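Local coordinates for protein beta-glucuronidase (uncultured Clostridium sp., PDB 6U7J) that hydrolyses beta-D-glucuronides as a gut microbial glycosyl hydrolase, probably including estrogen glucuronides, from which it would release the active hormone, at residues R443-M449 with F462-N468; G39-F45 with G75-Y79. One frame throughout, in Å; residues are numbered along the deposited sequence.

In the fold
Interactions 1 and 2 lie on opposite sides of the chain's centre, their own centres 41 Å apart and their nearest atoms about 27 Å apart, and they have no structural element in common. In interaction 1, 443-449 and 462-468 carry neighbouring parallel strands of the TIM barrel, almost wholly buried, joined by backbone hydrogen bonds, one from a hydroxyl, one to a carboxylate, and a bridging water. Interaction 2, farther from the centre and only partly buried, sets the short helix and turn of 39-45 against strand 76-85 of the sugar-binding domain; its two segments share no direct hydrogen bond, and the helical turn is held to the sheet by its aromatic side chains.

Interaction 1: R443-M449 with F462-N468; sequences RPITGTM and FDVVCIN
With OG1 anti to the backbone N (chi1 -172°), Thr446 reaches across to Val464, while Phe462, its CG beside its own backbone N (chi1 -58°), lays one face of its ring against the Thr446-Gly447 peptide. These are adjacent parallel strands of the TIM barrel, 445-449 and 465-468, the former also bonded to strand 409-416. Their entry is pinned by Asp463: its OD2 takes Ile445 N at 2.8 Å on the anti lone pair, and its own N returns a bond of 2.9 Å to Ile445 O. A salt bridge from Arg437 to OD2 probably keeps the carboxylate charged. Thr446 OG1 donates to Val464 O at 2.8 Å, arriving from above the carbonyl plane. Over one face of the Phe462 ring lie Thr446 CA, 4.1 Å from the centroid in a CH-pi contact, and Gly447 N, while Met449 CE touches the edge. Midway a water links the strands, donating to Gly447 O and accepting from Cys466 N. Direct pairing follows, Met449 N giving to Cys466 O. Thr448 OG1 bonds to Asn416, ending strand 409-416; Thr505 holds Asn468 OD1 and Glu417 its ND2. Asn468 N donates to Met449 O at 2.8 Å, N-H...O angle 168°.

Interaction 2: G39-F45 with G75-Y79; sequences GFEEKWF and GWVWY
Edge-to-face aromatic pairs carry the contact between Phe40 and Trp44 on one side and Trp76 and Trp78 on the other. Phe40 serves in both roles. Its CE2 edge points over the centre of the Trp76 ring, CE2 standing 3.6 Å from CD2 with the planes at 75°, in a T-shaped pair; one of its faces meanwhile receives the CZ2-CH2 edge of Trp78, an offset version with Phe40 CE1 3.5 Å from Trp78 CH2. Trp44 turns its own edge on Trp78, setting CE3 3.5 Å from CD1 over the five-membered ring, the planes inclined at 66°. Trp78 is thus an edge to one neighbour and a face to another.

Plain van der Waals contact adds Gly39, whose C lies 3.4 Å from Trp78 CZ2, and Phe45, whose ring edge comes to 4.1 Å between CD2 and Trp78 CH2. This cluster fastens the 38-41 helix to strand 76-85 in the beta-sheet sugar-binding domain of a family 2 glycosyl hydrolase. The helix ends in a Schellman motif, Lys43 taking positive phi, and the turn delivers Trp44 toward the strand.

Among polar links, one water bridges the segments, accepting from Phe40 N and from Trp78 NE1 and lying in the plane of the indole. Asp33 holds Gly39 N and, weakly, Trp78 NE1. Within 39-45, Trp44 NE1 donates to Glu42 OE1 at 3.2 Å, from above the carboxylate plane.

Interaction 1: R443-M449 with F462-N468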
# COMPACT_ATOMS: atom_id res chain seq x y z
N ARG B 443 0.14 20.36 41.93
CA ARG B 443 0.54 19.97 40.58
C ARG B 443 0.78 21.18 39.70
O ARG B 443 -0.01 22.14 39.73
CB ARG B 443 -0.50 19.05 39.92
CG ARG B 443 -0.43 17.58 40.32
CD ARG B 443 -1.59 16.82 39.64
NE ARG B 443 -1.76 15.44 40.11
CZ ARG B 443 -2.61 15.07 41.06
NH1 ARG B 443 -3.37 15.97 41.65
NH2 ARG B 443 -2.70 13.80 41.42
N PRO B 444 1.85 21.16 38.91
CA PRO B 444 2.08 22.22 37.91
C PRO B 444 0.94 22.31 36.90
O PRO B 444 0.21 21.35 36.65
CB PRO B 444 3.37 21.77 37.22
CG PRO B 444 3.96 20.75 38.09
CD PRO B 444 2.93 20.18 38.99
N ILE B 445 0.84 23.50 36.30
CA ILE B 445 -0.21 23.88 35.36
C ILE B 445 0.46 24.26 34.05
O ILE B 445 1.51 24.90 34.06
CB ILE B 445 -1.02 25.07 35.92
CG1 ILE B 445 -1.80 24.67 37.16
CG2 ILE B 445 -1.94 25.66 34.86
CD1 ILE B 445 -2.68 23.51 36.93
N THR B 446 -0.15 23.88 32.91
CA THR B 446 0.35 24.30 31.61
C THR B 446 -0.78 24.38 30.59
O THR B 446 -1.95 24.13 30.90
CB THR B 446 1.46 23.37 31.10
OG1 THR B 446 2.04 23.92 29.91
CG2 THR B 446 0.91 21.99 30.76
N GLY B 447 -0.41 24.77 29.38
CA GLY B 447 -1.25 24.75 28.19
C GLY B 447 -0.32 24.87 27.01
O GLY B 447 0.79 25.40 27.14
N THR B 448 -0.73 24.34 25.86
CA THR B 448 0.18 24.27 24.73
C THR B 448 -0.03 25.44 23.79
O THR B 448 -1.15 25.91 23.57
CB THR B 448 0.03 22.96 23.95
OG1 THR B 448 -1.22 22.96 23.25
CG2 THR B 448 0.11 21.77 24.89
N MET B 449 1.08 25.88 23.20
CA MET B 449 1.14 27.07 22.36
C MET B 449 1.24 26.69 20.90
O MET B 449 1.97 25.76 20.53
CB MET B 449 2.36 27.92 22.71
CG MET B 449 2.34 28.53 24.09
SD MET B 449 1.17 29.87 24.13
CE MET B 449 -0.16 29.09 25.05
N PHE B 462 1.71 29.90 33.49
CA PHE B 462 1.96 28.47 33.58
C PHE B 462 3.24 28.19 34.35
O PHE B 462 4.10 29.06 34.49
CB PHE B 462 2.06 27.83 32.18
CG PHE B 462 0.84 28.02 31.33
CD1 PHE B 462 -0.42 28.15 31.90
CD2 PHE B 462 0.95 28.06 29.95
CE1 PHE B 462 -1.55 28.33 31.11
CE2 PHE B 462 -0.17 28.23 29.15
CZ PHE B 462 -1.42 28.37 29.73
N ASP B 463 3.36 26.96 34.84
CA ASP B 463 4.58 26.50 35.47
C ASP B 463 5.55 25.87 34.47
O ASP B 463 6.77 25.89 34.69
CB ASP B 463 4.24 25.50 36.57
CG ASP B 463 3.24 26.08 37.58
OD1 ASP B 463 3.55 27.12 38.19
OD2 ASP B 463 2.13 25.51 37.74
N VAL B 464 5.03 25.33 33.37
CA VAL B 464 5.84 24.81 32.27
C VAL B 464 5.32 25.41 30.99
O VAL B 464 4.10 25.58 30.83
CB VAL B 464 5.80 23.26 32.21
CG1 VAL B 464 6.52 22.74 30.96
CG2 VAL B 464 6.41 22.67 33.46
N VAL B 465 6.22 25.77 30.08
CA VAL B 465 5.83 26.25 28.76
C VAL B 465 5.85 25.08 27.79
O VAL B 465 6.85 24.34 27.70
CB VAL B 465 6.77 27.38 28.29
CG1 VAL B 465 6.48 27.73 26.82
CG2 VAL B 465 6.60 28.60 29.17
N CYS B 466 4.75 24.91 27.06
CA CYS B 466 4.55 23.78 26.15
C CYS B 466 4.27 24.35 24.77
O CYS B 466 3.34 25.15 24.60
CB CYS B 466 3.37 22.93 26.64
SG CYS B 466 3.74 21.94 28.10
N ILE B 467 5.07 23.96 23.77
CA ILE B 467 4.92 24.50 22.43
C ILE B 467 4.71 23.37 21.43
O ILE B 467 5.35 22.31 21.51
CB ILE B 467 6.12 25.39 22.02
CG1 ILE B 467 7.40 24.56 21.84
CG2 ILE B 467 6.33 26.49 23.06
CD1 ILE B 467 8.57 25.36 21.31
N ASN B 468 3.80 23.60 20.49
CA ASN B 468 3.53 22.71 19.37
C ASN B 468 4.21 23.31 18.14
O ASN B 468 3.84 24.39 17.69
CB ASN B 468 2.03 22.56 19.13
CG ASN B 468 1.32 21.79 20.24
OD1 ASN B 468 1.96 21.25 21.15
ND2 ASN B 468 -0.01 21.71 20.16
O HOH W 1 2.89 27.16 27.55

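Interaction 2: G39-F45 with G75-Y79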
# COMPACT_ATOMS: atom_id res chain seq x y z
N GLY B 39 -36.68 13.45 17.91
CA GLY B 39 -36.97 12.60 19.06
C GLY B 39 -37.60 13.35 20.22
O GLY B 39 -38.51 12.85 20.88
N PHE B 40 -37.10 14.56 20.51
CA PHE B 40 -37.68 15.36 21.58
C PHE B 40 -39.07 15.84 21.19
O PHE B 40 -40.00 15.82 22.01
CB PHE B 40 -36.79 16.55 21.92
CG PHE B 40 -35.42 16.18 22.42
CD1 PHE B 40 -35.26 15.32 23.48
CD2 PHE B 40 -34.29 16.72 21.81
CE1 PHE B 40 -33.99 14.97 23.93
CE2 PHE B 40 -33.02 16.38 22.26
CZ PHE B 40 -32.86 15.51 23.31
N GLU B 41 -39.23 16.28 19.95
CA GLU B 41 -40.50 16.85 19.52
C GLU B 41 -41.58 15.78 19.47
O GLU B 41 -42.73 16.05 19.84
CB GLU B 41 -40.33 17.52 18.15
CG GLU B 41 -39.60 18.86 18.24
CD GLU B 41 -39.83 19.76 17.04
OE1 GLU B 41 -40.69 19.42 16.19
OE2 GLU B 41 -39.14 20.80 16.94
N GLU B 42 -41.24 14.58 19.03
CA GLU B 42 -42.19 13.49 18.96
C GLU B 42 -42.21 12.66 20.24
O GLU B 42 -42.91 11.64 20.29
CB GLU B 42 -41.89 12.62 17.74
CG GLU B 42 -41.94 13.44 16.46
CD GLU B 42 -41.83 12.60 15.20
OE1 GLU B 42 -41.82 11.35 15.30
OE2 GLU B 42 -41.73 13.19 14.10
N LYS B 43 -41.45 13.08 21.25
CA LYS B 43 -41.41 12.46 22.56
C LYS B 43 -41.19 10.95 22.44
O LYS B 43 -41.92 10.14 23.03
CB LYS B 43 -42.67 12.80 23.36
CG LYS B 43 -42.84 14.32 23.45
CD LYS B 43 -43.44 14.80 24.76
CE LYS B 43 -44.16 16.13 24.54
NZ LYS B 43 -44.46 16.84 25.83
N TRP B 44 -40.15 10.60 21.68
CA TRP B 44 -39.81 9.20 21.43
C TRP B 44 -39.56 8.45 22.72
O TRP B 44 -39.76 7.23 22.77
CB TRP B 44 -38.57 9.10 20.55
CG TRP B 44 -38.84 9.29 19.10
CD1 TRP B 44 -40.05 9.47 18.50
CD2 TRP B 44 -37.86 9.31 18.05
NE1 TRP B 44 -39.89 9.63 17.14
CE2 TRP B 44 -38.55 9.53 16.84
CE3 TRP B 44 -36.47 9.17 18.02
CZ2 TRP B 44 -37.90 9.61 15.61
CZ3 TRP B 44 -35.82 9.26 16.80
CH2 TRP B 44 -36.53 9.47 15.61
N PHE B 45 -39.11 9.16 23.76
CA PHE B 45 -38.79 8.53 25.04
C PHE B 45 -40.01 8.00 25.80
O PHE B 45 -39.84 7.23 26.75
CB PHE B 45 -38.05 9.53 25.92
CG PHE B 45 -38.77 10.84 26.08
CD1 PHE B 45 -39.81 10.98 26.99
CD2 PHE B 45 -38.41 11.95 25.32
CE1 PHE B 45 -40.47 12.18 27.15
CE2 PHE B 45 -39.06 13.15 25.47
CZ PHE B 45 -40.10 13.27 26.39
N GLY B 75 -26.57 16.48 15.01
CA GLY B 75 -27.71 16.53 15.91
C GLY B 75 -27.77 15.42 16.95
O GLY B 75 -26.75 15.08 17.57
N TRP B 76 -28.94 14.81 17.11
CA TRP B 76 -29.21 13.88 18.19
C TRP B 76 -29.49 12.48 17.66
O TRP B 76 -30.09 12.31 16.59
CB TRP B 76 -30.40 14.34 19.05
CG TRP B 76 -30.11 15.59 19.82
CD1 TRP B 76 -30.20 16.88 19.36
CD2 TRP B 76 -29.64 15.68 21.17
NE1 TRP B 76 -29.82 17.76 20.35
CE2 TRP B 76 -29.48 17.04 21.47
CE3 TRP B 76 -29.34 14.73 22.15
CZ2 TRP B 76 -29.04 17.49 22.72
CZ3 TRP B 76 -28.90 15.17 23.39
CH2 TRP B 76 -28.75 16.54 23.66
N VAL B 77 -29.10 11.48 18.45
CA VAL B 77 -29.47 10.09 18.22
C VAL B 77 -30.01 9.52 19.53
O VAL B 77 -29.88 10.12 20.59
CB VAL B 77 -28.28 9.25 17.71
CG1 VAL B 77 -27.72 9.87 16.42
CG2 VAL B 77 -27.17 9.14 18.78
N TRP B 78 -30.60 8.33 19.42
CA TRP B 78 -31.35 7.72 20.52
C TRP B 78 -30.88 6.29 20.72
O TRP B 78 -30.90 5.48 19.78
CB TRP B 78 -32.85 7.77 20.22
CG TRP B 78 -33.34 9.17 20.22
CD1 TRP B 78 -33.27 10.07 19.20
CD2 TRP B 78 -33.91 9.86 21.33
NE1 TRP B 78 -33.78 11.28 19.60
CE2 TRP B 78 -34.18 11.18 20.90
CE3 TRP B 78 -34.21 9.50 22.65
CZ2 TRP B 78 -34.76 12.14 21.75
CZ3 TRP B 78 -34.79 10.45 23.48
CH2 TRP B 78 -35.06 11.75 23.02
N TYR B 79 -30.43 5.99 21.93
CA TYR B 79 -30.08 4.64 22.35
C TYR B 79 -31.12 4.14 23.34
O TYR B 79 -31.68 4.92 24.12
CB TYR B 79 -28.73 4.61 23.05
CG TYR B 79 -27.48 4.81 22.22
CD1 TYR B 79 -26.61 3.74 22.00
CD2 TYR B 79 -27.13 6.06 21.73
CE1 TYR B 79 -25.44 3.91 21.28
CE2 TYR B 79 -25.94 6.23 21.00
CZ TYR B 79 -25.12 5.14 20.78
OH TYR B 79 -23.94 5.28 20.07
O HOH W 2 -34.24 14.32 19.26